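Endoribonuclease MazF4 (Mycobacterium tuberculosis, PDB 5XE2) acts as the toxin of a type II toxin-antitoxin pair, an endoribonuclease that cuts single-stranded mRNA between the first two bases of UCGCU. Local coordinates at residues A20-N32 and A36-R48. Residues are numbered along the deposited sequence; the frame is centred on the assembly and turned at random.
Sequences AKPWLIVSNNARN and ADVVAVRLTTTRR
Strands 21-25 and 37-44 pair antiparallel at the centre of the SH3-like sheet of this MazF toxin, with L24 and V41 forming the hydrogen-bonded pair: L24 N gives to V41 O at 2.8 Å and V41 N returns to L24 O. On the face shared by W23, I25, A40 and R42, the indole takes CB of R42 over its six-membered ring in a CH-pi contact, 4.1 Å from the centroid. Beyond I25 the first strand passes into a loop, but the bonding continues: V39 O accepts both V26 N and S27 N from the same side of its carbonyl plane. The S27 hydroxyl extends the pairing, accepting from V39 N in a nearly straight bond (2.8 Å, 171°) while donating to an in-plane lone pair of N32 OD1. From helix 29-34, R31 bends at chi2 (-90°) and approaches D37 side-on: NE bonds D37 O, and NH2 makes a salt bridge to D37 OD1 at 2.8 Å, entering from above the carboxylate plane. R31 NH1 donates to D69 O of the second subunit, tying this corner to the dimer interface. Strands 10-14 and 65-75 flank the pair, and helix 88-101 packs against L24, V26 and V41.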
ATOM      1  N   ALA A  20      18.845  -3.628   6.264  1.00 37.43           N
ATOM      2  CA  ALA A  20      17.746  -4.429   6.791  1.00 36.93           C
ATOM      3  C   ALA A  20      16.946  -3.697   7.876  1.00 36.67           C
ATOM      4  O   ALA A  20      17.514  -3.221   8.861  1.00 35.78           O
ATOM      5  CB  ALA A  20      18.272  -5.750   7.335  1.00 37.03           C
ATOM      6  N   LYS A  21      15.632  -3.613   7.681  1.00 35.32           N
ATOM      7  CA  LYS A  21      14.716  -3.073   8.685  1.00 33.98           C
ATOM      8  C   LYS A  21      13.454  -3.955   8.769  1.00 29.59           C
ATOM      9  O   LYS A  21      13.204  -4.752   7.861  1.00 25.86           O
ATOM     10  CB  LYS A  21      14.381  -1.608   8.362  1.00 37.89           C
ATOM     11  CG  LYS A  21      15.541  -0.638   8.652  1.00 40.43           C
ATOM     12  CD  LYS A  21      15.134   0.558   9.511  1.00 43.87           C
ATOM     13  CE  LYS A  21      16.138   0.848  10.623  1.00 46.24           C
ATOM     14  NZ  LYS A  21      15.633   1.898  11.555  1.00 47.82           N
ATOM     15  N   PRO A  22      12.687  -3.841   9.874  1.00 25.82           N
ATOM     16  CA  PRO A  22      11.473  -4.643  10.044  1.00 24.11           C
ATOM     17  C   PRO A  22      10.270  -4.108   9.281  1.00 21.73           C
ATOM     18  O   PRO A  22      10.058  -2.894   9.222  1.00 20.96           O
ATOM     19  CB  PRO A  22      11.217  -4.603  11.554  1.00 24.98           C
ATOM     20  CG  PRO A  22      11.893  -3.377  12.039  1.00 26.21           C
ATOM     21  CD  PRO A  22      13.009  -3.058  11.083  1.00 26.17           C
ATOM     22  N   TRP A  23       9.502  -5.034   8.711  1.00 19.20           N
ATOM     23  CA  TRP A  23       8.311  -4.720   7.937  1.00 18.41           C
ATOM     24  C   TRP A  23       7.155  -5.557   8.447  1.00 17.30           C
ATOM     25  O   TRP A  23       7.309  -6.754   8.675  1.00 16.63           O
ATOM     26  CB  TRP A  23       8.540  -5.012   6.452  1.00 18.17           C
ATOM     27  CG  TRP A  23       9.479  -4.072   5.777  1.00 18.60           C
ATOM     28  CD1 TRP A  23      10.841  -4.147   5.760  1.00 19.38           C
ATOM     29  CD2 TRP A  23       9.132  -2.912   5.002  1.00 18.97           C
ATOM     30  NE1 TRP A  23      11.367  -3.110   5.023  1.00 19.21           N
ATOM     31  CE2 TRP A  23      10.342  -2.335   4.548  1.00 19.05           C
ATOM     32  CE3 TRP A  23       7.918  -2.303   4.648  1.00 18.75           C
ATOM     33  CZ2 TRP A  23      10.377  -1.178   3.758  1.00 19.10           C
ATOM     34  CZ3 TRP A  23       7.950  -1.154   3.864  1.00 18.69           C
ATOM     35  CH2 TRP A  23       9.176  -0.607   3.425  1.00 18.93           C
ATOM     36  N   LEU A  24       6.002  -4.912   8.604  1.00 17.02           N
ATOM     37  CA  LEU A  24       4.773  -5.556   9.047  1.00 16.91           C
ATOM     38  C   LEU A  24       3.878  -5.920   7.863  1.00 16.38           C
ATOM     39  O   LEU A  24       3.489  -5.032   7.091  1.00 15.65           O
ATOM     40  CB  LEU A  24       4.000  -4.622   9.968  1.00 17.64           C
ATOM     41  CG  LEU A  24       2.576  -5.074  10.310  1.00 18.38           C
ATOM     42  CD1 LEU A  24       2.605  -6.236  11.279  1.00 19.13           C
ATOM     43  CD2 LEU A  24       1.754  -3.935  10.869  1.00 19.17           C
ATOM     44  N   ILE A  25       3.490  -7.193   7.780  1.00 15.47           N
ATOM     45  CA  ILE A  25       2.646  -7.685   6.676  1.00 15.49           C
ATOM     46  C   ILE A  25       1.218  -7.141   6.837  1.00 14.96           C
ATOM     47  O   ILE A  25       0.583  -7.367   7.871  1.00 14.13           O
ATOM     48  CB  ILE A  25       2.562  -9.232   6.640  1.00 15.94           C
ATOM     49  CG1 ILE A  25       3.958  -9.887   6.585  1.00 16.68           C
ATOM     50  CG2 ILE A  25       1.693  -9.697   5.466  1.00 16.03           C
ATOM     51  CD1 ILE A  25       4.813  -9.462   5.413  1.00 17.18           C
ATOM     52  N   VAL A  26       0.726  -6.436   5.816  1.00 14.49           N
ATOM     53  CA  VAL A  26      -0.654  -5.905   5.824  1.00 14.77           C
ATOM     54  C   VAL A  26      -1.578  -6.456   4.728  1.00 14.61           C
ATOM     55  O   VAL A  26      -2.792  -6.232   4.776  1.00 15.25           O
ATOM     56  CB  VAL A  26      -0.672  -4.358   5.841  1.00 14.62           C
ATOM     57  CG1 VAL A  26      -0.060  -3.855   7.150  1.00 15.23           C
ATOM     58  CG2 VAL A  26       0.074  -3.763   4.650  1.00 14.90           C
ATOM     59  N   SER A  27      -1.030  -7.194   3.768  1.00 14.57           N
ATOM     60  CA  SER A  27      -1.850  -7.864   2.763  1.00 14.48           C
ATOM     61  C   SER A  27      -2.665  -9.010   3.380  1.00 14.79           C
ATOM     62  O   SER A  27      -2.290  -9.577   4.405  1.00 14.21           O
ATOM     63  CB  SER A  27      -0.993  -8.358   1.588  1.00 14.32           C
ATOM     64  OG  SER A  27       0.283  -8.795   2.017  1.00 13.48           O
ATOM     65  N   ASN A  28      -3.791  -9.321   2.747  1.00 15.66           N
ATOM     66  CA  ASN A  28      -4.685 -10.368   3.228  1.00 16.53           C
ATOM     67  C   ASN A  28      -4.049 -11.756   3.112  1.00 17.31           C
ATOM     68  O   ASN A  28      -3.219 -12.006   2.220  1.00 17.62           O
ATOM     69  CB  ASN A  28      -6.039 -10.305   2.500  1.00 16.52           C
ATOM     70  CG  ASN A  28      -5.971 -10.815   1.064  1.00 16.13           C
ATOM     71  OD1 ASN A  28      -5.809 -12.014   0.825  1.00 15.94           O
ATOM     72  ND2 ASN A  28      -6.111  -9.915   0.105  1.00 16.18           N
ATOM     73  N   ASN A  29      -4.445 -12.655   4.003  1.00 17.81           N
ATOM     74  CA  ASN A  29      -3.829 -13.984   4.088  1.00 18.67           C
ATOM     75  C   ASN A  29      -3.988 -14.904   2.869  1.00 18.94           C
ATOM     76  O   ASN A  29      -3.112 -15.725   2.604  1.00 20.19           O
ATOM     77  CB  ASN A  29      -4.290 -14.698   5.372  1.00 19.33           C
ATOM     78  CG  ASN A  29      -3.661 -14.101   6.619  1.00 19.54           C
ATOM     79  OD1 ASN A  29      -2.597 -13.487   6.548  1.00 19.34           O
ATOM     80  ND2 ASN A  29      -4.311 -14.274   7.765  1.00 19.82           N
ATOM     81  N   ALA A  30      -5.079 -14.770   2.126  1.00 19.24           N
ATOM     82  CA  ALA A  30      -5.258 -15.544   0.883  1.00 19.28           C
ATOM     83  C   ALA A  30      -4.175 -15.163  -0.159  1.00 18.83           C
ATOM     84  O   ALA A  30      -3.498 -16.028  -0.724  1.00 18.21           O
ATOM     85  CB  ALA A  30      -6.666 -15.329   0.324  1.00 19.49           C
ATOM     86  N   ARG A  31      -3.987 -13.860  -0.367  1.00 18.64           N
ATOM     87  CA  ARG A  31      -2.925 -13.352  -1.241  1.00 17.75           C
ATOM     88  C   ARG A  31      -1.551 -13.775  -0.718  1.00 18.12           C
ATOM     89  O   ARG A  31      -0.688 -14.193  -1.506  1.00 17.42           O
ATOM     90  CB  ARG A  31      -3.013 -11.821  -1.381  1.00 17.41           C
ATOM     91  CG  ARG A  31      -1.959 -11.170  -2.285  1.00 16.86           C
ATOM     92  CD  ARG A  31      -0.699 -10.759  -1.522  1.00 16.61           C
ATOM     93  NE  ARG A  31       0.276 -10.043  -2.342  1.00 16.08           N
ATOM     94  CZ  ARG A  31       0.214  -8.747  -2.667  1.00 16.10           C
ATOM     95  NH1 ARG A  31      -0.793  -7.968  -2.258  1.00 15.56           N
ATOM     96  NH2 ARG A  31       1.181  -8.215  -3.425  1.00 16.22           N
ATOM     97  N   ASN A  32      -1.350 -13.689   0.596  1.00 17.89           N
ATOM     98  CA  ASN A  32      -0.051 -14.048   1.184  1.00 18.72           C
ATOM     99  C   ASN A  32       0.309 -15.531   1.023  1.00 19.64           C
ATOM    100  O   ASN A  32       1.487 -15.872   0.893  1.00 18.76           O
ATOM    101  CB  ASN A  32       0.016 -13.699   2.669  1.00 18.91           C
ATOM    102  CG  ASN A  32      -0.145 -12.215   2.950  1.00 18.41           C
ATOM    103  OD1 ASN A  32       0.142 -11.364   2.111  1.00 18.25           O
ATOM    104  ND2 ASN A  32      -0.600 -11.902   4.151  1.00 18.42           N
ATOM    105  N   ALA A  36       3.245 -14.745  -5.036  1.00 20.83           N
ATOM    106  CA  ALA A  36       4.714 -14.733  -4.840  1.00 20.56           C
ATOM    107  C   ALA A  36       5.220 -13.597  -3.954  1.00 19.85           C
ATOM    108  O   ALA A  36       6.406 -13.560  -3.633  1.00 19.73           O
ATOM    109  CB  ALA A  36       5.425 -14.687  -6.179  1.00 20.88           C
ATOM    110  N   ASP A  37       4.338 -12.675  -3.568  1.00 19.10           N
ATOM    111  CA  ASP A  37       4.736 -11.495  -2.806  1.00 18.12           C
ATOM    112  C   ASP A  37       3.673 -11.092  -1.789  1.00 17.05           C
ATOM    113  O   ASP A  37       2.599 -11.693  -1.719  1.00 16.95           O
ATOM    114  CB  ASP A  37       5.095 -10.339  -3.762  1.00 18.60           C
ATOM    115  CG  ASP A  37       3.992 -10.010  -4.768  1.00 18.91           C
ATOM    116  OD1 ASP A  37       2.792 -10.270  -4.518  1.00 18.95           O
ATOM    117  OD2 ASP A  37       4.339  -9.455  -5.825  1.00 19.70           O
ATOM    118  N   VAL A  38       4.008 -10.087  -0.991  1.00 16.34           N
ATOM    119  CA  VAL A  38       3.133  -9.537   0.043  1.00 15.77           C
ATOM    120  C   VAL A  38       3.239  -8.015   0.019  1.00 15.28           C
ATOM    121  O   VAL A  38       4.138  -7.456  -0.610  1.00 15.63           O
ATOM    122  CB  VAL A  38       3.531 -10.030   1.453  1.00 16.16           C
ATOM    123  CG1 VAL A  38       3.417 -11.548   1.555  1.00 16.42           C
ATOM    124  CG2 VAL A  38       4.935  -9.555   1.848  1.00 16.04           C
ATOM    125  N   VAL A  39       2.323  -7.363   0.720  1.00 14.61           N
ATOM    126  CA  VAL A  39       2.398  -5.936   0.970  1.00 14.19           C
ATOM    127  C   VAL A  39       2.653  -5.733   2.457  1.00 13.93           C
ATOM    128  O   VAL A  39       2.079  -6.431   3.303  1.00 12.97           O
ATOM    129  CB  VAL A  39       1.136  -5.191   0.506  1.00 13.96           C
ATOM    130  CG1 VAL A  39       1.206  -3.717   0.875  1.00 13.86           C
ATOM    131  CG2 VAL A  39       0.975  -5.341  -0.994  1.00 13.79           C
ATOM    132  N   ALA A  40       3.544  -4.784   2.744  1.00 13.90           N
ATOM    133  CA  ALA A  40       3.979  -4.499   4.092  1.00 13.82           C
ATOM    134  C   ALA A  40       4.189  -3.004   4.322  1.00 14.25           C
ATOM    135  O   ALA A  40       4.349  -2.219   3.375  1.00 13.59           O
ATOM    136  CB  ALA A  40       5.267  -5.259   4.377  1.00 13.96           C
ATOM    137  N   VAL A  41       4.185  -2.635   5.601  1.00 14.97           N
ATOM    138  CA  VAL A  41       4.499  -1.284   6.049  1.00 15.83           C
ATOM    139  C   VAL A  41       5.688  -1.301   7.003  1.00 17.27           C
ATOM    140  O   VAL A  41       5.932  -2.289   7.731  1.00 16.14           O
ATOM    141  CB  VAL A  41       3.309  -0.579   6.735  1.00 15.74           C
ATOM    142  CG1 VAL A  41       2.221  -0.262   5.715  1.00 15.59           C
ATOM    143  CG2 VAL A  41       2.758  -1.395   7.900  1.00 15.71           C
ATOM    144  N   ARG A  42       6.399  -0.181   7.013  1.00 18.90           N
ATOM    145  CA  ARG A  42       7.688  -0.075   7.680  1.00 21.67           C
ATOM    146  C   ARG A  42       7.520   0.093   9.192  1.00 21.32           C
ATOM    147  O   ARG A  42       6.643   0.830   9.657  1.00 19.67           O
ATOM    148  CB  ARG A  42       8.471   1.109   7.104  1.00 24.85           C
ATOM    149  CG  ARG A  42       9.965   1.071   7.367  1.00 29.30           C
ATOM    150  CD  ARG A  42      10.720   2.134   6.561  1.00 34.12           C
ATOM    151  NE  ARG A  42      10.212   3.513   6.769  1.00 38.55           N
ATOM    152  CZ  ARG A  42      10.955   4.631   6.740  1.00 42.66           C
ATOM    153  NH1 ARG A  42      12.275   4.606   6.504  1.00 45.71           N
ATOM    154  NH2 ARG A  42      10.374   5.807   6.957  1.00 43.69           N
ATOM    155  N   LEU A  43       8.353  -0.611   9.949  1.00 21.05           N
ATOM    156  CA  LEU A  43       8.525  -0.327  11.372  1.00 22.13           C
ATOM    157  C   LEU A  43       9.770   0.525  11.521  1.00 21.68           C
ATOM    158  O   LEU A  43      10.793   0.248  10.870  1.00 20.84           O
ATOM    159  CB  LEU A  43       8.694  -1.593  12.206  1.00 23.77           C
ATOM    160  CG  LEU A  43       7.467  -2.114  12.935  1.00 26.34           C
ATOM    161  CD1 LEU A  43       6.568  -2.874  11.965  1.00 27.37           C
ATOM    162  CD2 LEU A  43       7.911  -3.002  14.096  1.00 28.14           C
ATOM    163  N   THR A  44       9.679   1.541  12.383  1.00 20.96           N
ATOM    164  CA  THR A  44      10.770   2.475  12.625  1.00 20.68           C
ATOM    165  C   THR A  44      10.873   2.826  14.112  1.00 20.49           C
ATOM    166  O   THR A  44       9.898   2.724  14.863  1.00 18.58           O
ATOM    167  CB  THR A  44      10.632   3.760  11.763  1.00 21.14           C
ATOM    168  OG1 THR A  44      11.696   4.669  12.070  1.00 22.17           O
ATOM    169  CG2 THR A  44       9.296   4.459  11.998  1.00 22.27           C
ATOM    170  N   THR A  45      12.084   3.212  14.516  1.00 21.24           N
ATOM    171  CA  THR A  45      12.331   3.764  15.843  1.00 22.05           C
ATOM    172  C   THR A  45      11.997   5.250  15.856  1.00 23.74           C
ATOM    173  O   THR A  45      11.859   5.839  16.938  1.00 24.12           O
ATOM    174  CB  THR A  45      13.800   3.604  16.267  1.00 22.37           C
ATOM    175  OG1 THR A  45      14.639   4.313  15.351  1.00 21.76           O
ATOM    176  CG2 THR A  45      14.203   2.138  16.292  1.00 22.37           C
ATOM    177  N   THR A  46      11.878   5.858  14.669  1.00 24.27           N
ATOM    178  CA  THR A  46      11.511   7.259  14.562  1.00 25.48           C
ATOM    179  C   THR A  46      10.138   7.441  15.180  1.00 26.13           C
ATOM    180  O   THR A  46       9.223   6.657  14.930  1.00 24.95           O
ATOM    181  CB  THR A  46      11.493   7.758  13.102  1.00 26.12           C
ATOM    182  OG1 THR A  46      12.763   7.507  12.499  1.00 26.47           O
ATOM    183  CG2 THR A  46      11.204   9.246  13.039  1.00 26.71           C
ATOM    184  N   ARG A  47      10.030   8.464  16.012  1.00 26.47           N
ATOM    185  CA  ARG A  47       8.819   8.769  16.736  1.00 27.90           C
ATOM    186  C   ARG A  47       8.127   9.947  16.072  1.00 27.72           C
ATOM    187  O   ARG A  47       8.760  10.973  15.823  1.00 27.13           O
ATOM    188  CB  ARG A  47       9.169   9.125  18.175  1.00 29.28           C
ATOM    189  CG  ARG A  47       7.990   9.596  18.998  1.00 31.68           C
ATOM    190  CD  ARG A  47       8.426   9.859  20.418  1.00 33.63           C
ATOM    191  NE  ARG A  47       7.300  10.290  21.236  1.00 36.50           N
ATOM    192  CZ  ARG A  47       7.381  10.588  22.529  1.00 38.64           C
ATOM    193  NH1 ARG A  47       8.547  10.510  23.176  1.00 37.62           N
ATOM    194  NH2 ARG A  47       6.283  10.969  23.180  1.00 40.22           N
ATOM    195  N   ARG A  48       6.845   9.775  15.760  1.00 27.45           N
ATOM    196  CA  ARG A  48       5.965  10.878  15.371  1.00 28.36           C
ATOM    197  C   ARG A  48       4.569  10.645  15.923  1.00 28.78           C
ATOM    198  O   ARG A  48       4.190   9.508  16.191  1.00 29.03           O
ATOM    199  CB  ARG A  48       5.924  11.020  13.858  1.00 27.74           C
ATOM    200  CG  ARG A  48       7.280  11.391  13.289  1.00 28.22           C
ATOM    201  CD  ARG A  48       7.199  11.671  11.825  1.00 27.54           C
ATOM    202  NE  ARG A  48       6.442  12.885  11.556  1.00 26.97           N
ATOM    203  CZ  ARG A  48       6.000  13.237  10.353  1.00 26.70           C
ATOM    204  NH1 ARG A  48       6.220  12.461   9.299  1.00 27.17           N
ATOM    205  NH2 ARG A  48       5.320  14.367  10.207  1.00 26.50           N
TER